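Local coordinates for protein formate-dependent phosphoribosylglycinamide formyltransferase (Mycobacterium tuberculosis H37Rv, PDB 6KHR) that belongs to the ATP-grasp superfamily of enzymes and combines a parallel-stranded N-terminal region with a large antiparallel sheet flanked by helices, at residues K274-R279 against V301-V306; A347-N352 against E408-L413. All coordinates share one frame; numbering follows the deposited sequence.

Interaction 1: K274-R279 against V301-V306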
# COMPACT_ATOMS: atom_id res chain seq x y z
N LYS A 274 16.09 8.37 -19.86
CA LYS A 274 16.19 6.92 -19.83
C LYS A 274 17.63 6.48 -20.01
O LYS A 274 18.14 5.62 -19.28
CB LYS A 274 15.31 6.32 -20.93
CG LYS A 274 13.83 6.11 -20.57
CD LYS A 274 13.22 5.07 -21.51
CE LYS A 274 11.70 5.09 -21.53
NZ LYS A 274 11.17 4.24 -22.66
N SER A 275 18.32 7.09 -20.98
CA SER A 275 19.69 6.71 -21.28
C SER A 275 20.58 6.87 -20.05
O SER A 275 21.26 5.92 -19.64
CB SER A 275 20.18 7.55 -22.45
OG SER A 275 21.30 6.97 -23.04
N ILE A 276 20.55 8.06 -19.44
CA ILE A 276 21.34 8.35 -18.23
C ILE A 276 20.95 7.42 -17.09
O ILE A 276 21.81 6.80 -16.45
CB ILE A 276 21.15 9.82 -17.82
CG1 ILE A 276 21.76 10.76 -18.85
CG2 ILE A 276 21.68 10.06 -16.41
CD1 ILE A 276 21.34 12.20 -18.65
N ALA A 277 19.65 7.37 -16.77
CA ALA A 277 19.16 6.47 -15.72
C ALA A 277 19.65 5.04 -15.95
O ALA A 277 20.22 4.41 -15.04
CB ALA A 277 17.63 6.51 -15.66
N ALA A 278 19.50 4.52 -17.18
CA ALA A 278 19.87 3.14 -17.46
C ALA A 278 21.37 2.91 -17.29
O ALA A 278 21.79 1.83 -16.87
CB ALA A 278 19.45 2.74 -18.86
N ARG A 279 22.18 3.91 -17.62
CA ARG A 279 23.62 3.65 -17.63
C ARG A 279 24.21 3.68 -16.22
O ARG A 279 24.99 2.80 -15.86
CB ARG A 279 24.33 4.61 -18.59
CG ARG A 279 23.88 4.41 -20.03
CD ARG A 279 24.62 5.26 -21.05
NE ARG A 279 25.77 4.53 -21.56
CZ ARG A 279 26.98 4.61 -21.03
NH1 ARG A 279 27.18 5.40 -19.99
NH2 ARG A 279 27.99 3.91 -21.54
N VAL A 301 19.45 17.33 -20.06
CA VAL A 301 19.26 16.53 -18.87
C VAL A 301 20.61 16.37 -18.19
O VAL A 301 21.61 16.08 -18.86
CB VAL A 301 18.62 15.17 -19.20
CG1 VAL A 301 18.41 14.35 -17.93
CG2 VAL A 301 17.30 15.41 -19.94
N TYR A 302 20.64 16.59 -16.89
CA TYR A 302 21.84 16.48 -16.09
C TYR A 302 21.66 15.42 -15.03
O TYR A 302 20.61 15.33 -14.38
CB TYR A 302 22.20 17.80 -15.42
CG TYR A 302 22.40 18.94 -16.37
CD1 TYR A 302 21.33 19.74 -16.78
CD2 TYR A 302 23.66 19.25 -16.85
CE1 TYR A 302 21.52 20.81 -17.64
CE2 TYR A 302 23.86 20.31 -17.71
CZ TYR A 302 22.79 21.09 -18.10
OH TYR A 302 22.99 22.15 -18.95
N PHE A 303 22.68 14.60 -14.87
CA PHE A 303 22.75 13.71 -13.73
C PHE A 303 23.04 14.50 -12.46
O PHE A 303 23.98 15.30 -12.44
CB PHE A 303 23.84 12.66 -13.96
CG PHE A 303 24.04 11.78 -12.80
CD1 PHE A 303 23.13 10.75 -12.53
CD2 PHE A 303 25.11 11.98 -11.93
CE1 PHE A 303 23.31 9.91 -11.45
CE2 PHE A 303 25.29 11.17 -10.84
CZ PHE A 303 24.39 10.11 -10.60
N ALA A 304 22.26 14.28 -11.42
CA ALA A 304 22.61 14.88 -10.13
C ALA A 304 22.96 13.86 -9.07
O ALA A 304 23.88 14.11 -8.28
CB ALA A 304 21.47 15.75 -9.61
N ASP A 305 22.27 12.72 -9.01
CA ASP A 305 22.50 11.75 -7.95
C ASP A 305 21.74 10.45 -8.23
O ASP A 305 20.88 10.39 -9.12
CB ASP A 305 22.08 12.31 -6.59
CG ASP A 305 22.72 11.58 -5.45
OD1 ASP A 305 23.64 10.76 -5.72
OD2 ASP A 305 22.31 11.80 -4.29
N VAL A 306 22.06 9.43 -7.45
CA VAL A 306 21.31 8.18 -7.42
C VAL A 306 21.31 7.64 -5.99
O VAL A 306 22.34 7.66 -5.31
CB VAL A 306 21.87 7.13 -8.41
CG1 VAL A 306 23.35 6.88 -8.18
CG2 VAL A 306 21.06 5.82 -8.33

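Interaction 2: A347-N352 against E408-L413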
# COMPACT_ATOMS: atom_id res chain seq x y z
N ALA A 347 -0.21 13.38 -7.00
CA ALA A 347 0.77 14.24 -6.35
C ALA A 347 0.87 13.88 -4.88
O ALA A 347 -0.04 13.27 -4.31
CB ALA A 347 0.44 15.73 -6.48
N ALA A 348 1.97 14.27 -4.27
CA ALA A 348 2.16 13.98 -2.87
C ALA A 348 2.85 15.15 -2.20
O ALA A 348 3.55 15.95 -2.83
CB ALA A 348 2.97 12.69 -2.66
N ARG A 349 2.67 15.22 -0.89
CA ARG A 349 3.33 16.23 -0.10
C ARG A 349 3.82 15.54 1.16
O ARG A 349 3.01 15.02 1.93
CB ARG A 349 2.39 17.39 0.22
CG ARG A 349 2.47 18.48 -0.82
CD ARG A 349 1.43 19.54 -0.66
NE ARG A 349 1.41 20.38 -1.85
CZ ARG A 349 1.93 21.60 -1.90
NH1 ARG A 349 2.48 22.12 -0.81
NH2 ARG A 349 1.87 22.30 -3.03
N VAL A 350 5.14 15.50 1.34
CA VAL A 350 5.72 14.92 2.53
C VAL A 350 5.95 16.05 3.52
O VAL A 350 6.76 16.95 3.27
CB VAL A 350 7.02 14.16 2.23
CG1 VAL A 350 7.60 13.59 3.52
CG2 VAL A 350 6.77 13.04 1.23
N ILE A 351 5.23 16.00 4.65
CA ILE A 351 5.35 16.94 5.75
C ILE A 351 6.39 16.43 6.74
O ILE A 351 6.47 15.23 6.99
CB ILE A 351 3.97 17.11 6.42
CG1 ILE A 351 2.98 17.75 5.44
CG2 ILE A 351 4.07 17.92 7.69
CD1 ILE A 351 1.76 16.89 5.13
N ASN A 352 7.18 17.34 7.30
CA ASN A 352 8.19 16.98 8.31
C ASN A 352 8.14 17.85 9.56
O ASN A 352 9.18 18.19 10.14
CB ASN A 352 9.60 17.06 7.71
CG ASN A 352 9.75 16.21 6.48
OD1 ASN A 352 10.04 15.02 6.56
ND2 ASN A 352 9.56 16.82 5.31
N GLU A 408 -4.35 20.99 -0.89
CA GLU A 408 -5.50 21.13 -0.01
C GLU A 408 -5.44 20.12 1.13
O GLU A 408 -5.52 20.50 2.30
CB GLU A 408 -6.80 21.00 -0.81
CG GLU A 408 -7.46 22.34 -1.14
CD GLU A 408 -8.47 22.27 -2.28
OE1 GLU A 408 -8.52 21.25 -3.01
OE2 GLU A 408 -9.23 23.25 -2.46
N VAL A 409 -5.24 18.84 0.81
CA VAL A 409 -5.11 17.82 1.85
C VAL A 409 -4.06 18.22 2.88
O VAL A 409 -4.29 18.15 4.09
CB VAL A 409 -4.77 16.45 1.22
CG1 VAL A 409 -4.52 15.45 2.33
CG2 VAL A 409 -5.89 15.98 0.31
N ALA A 410 -2.88 18.64 2.40
CA ALA A 410 -1.80 19.02 3.30
C ALA A 410 -2.17 20.24 4.12
O ALA A 410 -1.89 20.32 5.32
CB ALA A 410 -0.51 19.27 2.52
N SER A 411 -2.81 21.22 3.48
CA SER A 411 -3.19 22.42 4.20
C SER A 411 -4.17 22.10 5.33
O SER A 411 -3.98 22.56 6.47
CB SER A 411 -3.77 23.44 3.24
OG SER A 411 -4.22 24.58 3.96
N ARG A 412 -5.21 21.30 5.05
CA ARG A 412 -6.19 20.93 6.08
C ARG A 412 -5.59 20.08 7.18
O ARG A 412 -6.23 19.88 8.22
CB ARG A 412 -7.38 20.15 5.50
CG ARG A 412 -7.85 20.57 4.12
CD ARG A 412 -9.11 21.36 4.11
NE ARG A 412 -10.23 20.58 3.60
CZ ARG A 412 -10.82 20.79 2.43
NH1 ARG A 412 -11.84 20.03 2.06
NH2 ARG A 412 -10.40 21.76 1.64
N LEU A 413 -4.38 19.57 6.97
CA LEU A 413 -3.72 18.63 7.85
C LEU A 413 -2.67 19.28 8.73
O LEU A 413 -2.60 18.99 9.93
CB LEU A 413 -3.05 17.54 7.02
CG LEU A 413 -3.53 16.11 7.08
CD1 LEU A 413 -2.39 15.23 6.60
CD2 LEU A 413 -3.99 15.71 8.48

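Interaction 1: K274-R279 against V301-V306
Ile-276 meets Val-301 and Phe-303 with separate branches of its side chain, and the side-chain contacts between helix and strand are apolar. CD1 of Ile-276 reaches CG1 of Val-301 at 3.7 Å. Its CG2 methyl lies 4.2 Å from CB of Phe-303 and equally far from CD1 of that ring, which it approaches obliquely. With CG1 anti to the carbonyl carbon and CG2 anti to the backbone N (chi1 -67°), the forked side chain reaches two strand residues, i and i+2. Leu-294 and Pro-145 also touch Ile-276, extending the apolar layer onto the neighbouring strand and a loop. One face of the Phe-303 ring lies under Asp-305 N, which sits 3.7 Å above the ring plane, over its centre.

The polar interactions stay within each segment or involve parts of the chain beyond them. Asp-305 OD1 accepts a weak bond from Val-306 N, bent to 139°. A classic beta bulge sets Ala-304 and Asp-305 together opposite Glu-293 of strand 288-297.

Helix 267-284 thus packs on an end strand of the large antiparallel sheet, a helix-on-antiparallel-sheet (alpha+beta) layer within the ATP-grasp domain.

Interaction 2: A347-N352 against E408-L413
Arg-349 sends its guanidinium past Ala-410 to polar partners beyond both segments. NH1 is hydrogen-bonded outside the two segments; in addition, NH1 and NH2 form weak, long ion pairs with Glu-256 and Glu-258 respectively. On the way, the aliphatic part of the chain lies against helix 399-413. CD of Arg-349 comes within 3.7 Å of CB of Ala-410, and CB of the arginine is 4.2 Å from the same methyl. The chain is extended from CG to NE (chi2 172°, chi3 -168°), which places the methylenes beside the alanine and the charged end farther out.

Two residues along the strand, Ile-351 adds the second apolar contact, its CD1 lying 4.2 Å from CB of Ala-410. The lone methyl of the alanine therefore faces both strand side chains. The backbones come close at this point, with CA of Arg-349 only 6.8 Å from CA of Ala-410. Ala-392, on the adjoining strand, also touches Ala-410, so the small residue rests across two strands of the sheet.

Between the segments the chemistry is that of hydrocarbon packing. The arginine's methylenes pack on Ala-410 while its charged end extends beyond the helix methyl; the nearby glutamates may favour its charge, though both pairs are long and weak.

In the fold
From the N terminus the chain first builds the parallel sheet, then the short three-stranded sheet, before reaching the large antiparallel one. Interaction 1 comes first: helix 267-284 leads through strand 288-297 to strand 300-307, so the contact closes a short loop of 21 intervening residues. Interaction 2 opens later, and 55 residues, partly unmodelled, lie between segments 347-352 and 408-413. The two are in series, neither nesting nor crossing. Both reach the same eight-stranded sheet, 300-307 as an outermost strand and 346-351 in its interior, yet their centres are 29 Å apart and their nearest atoms about 17 Å. Each lays a helix on a separate part of that sheet.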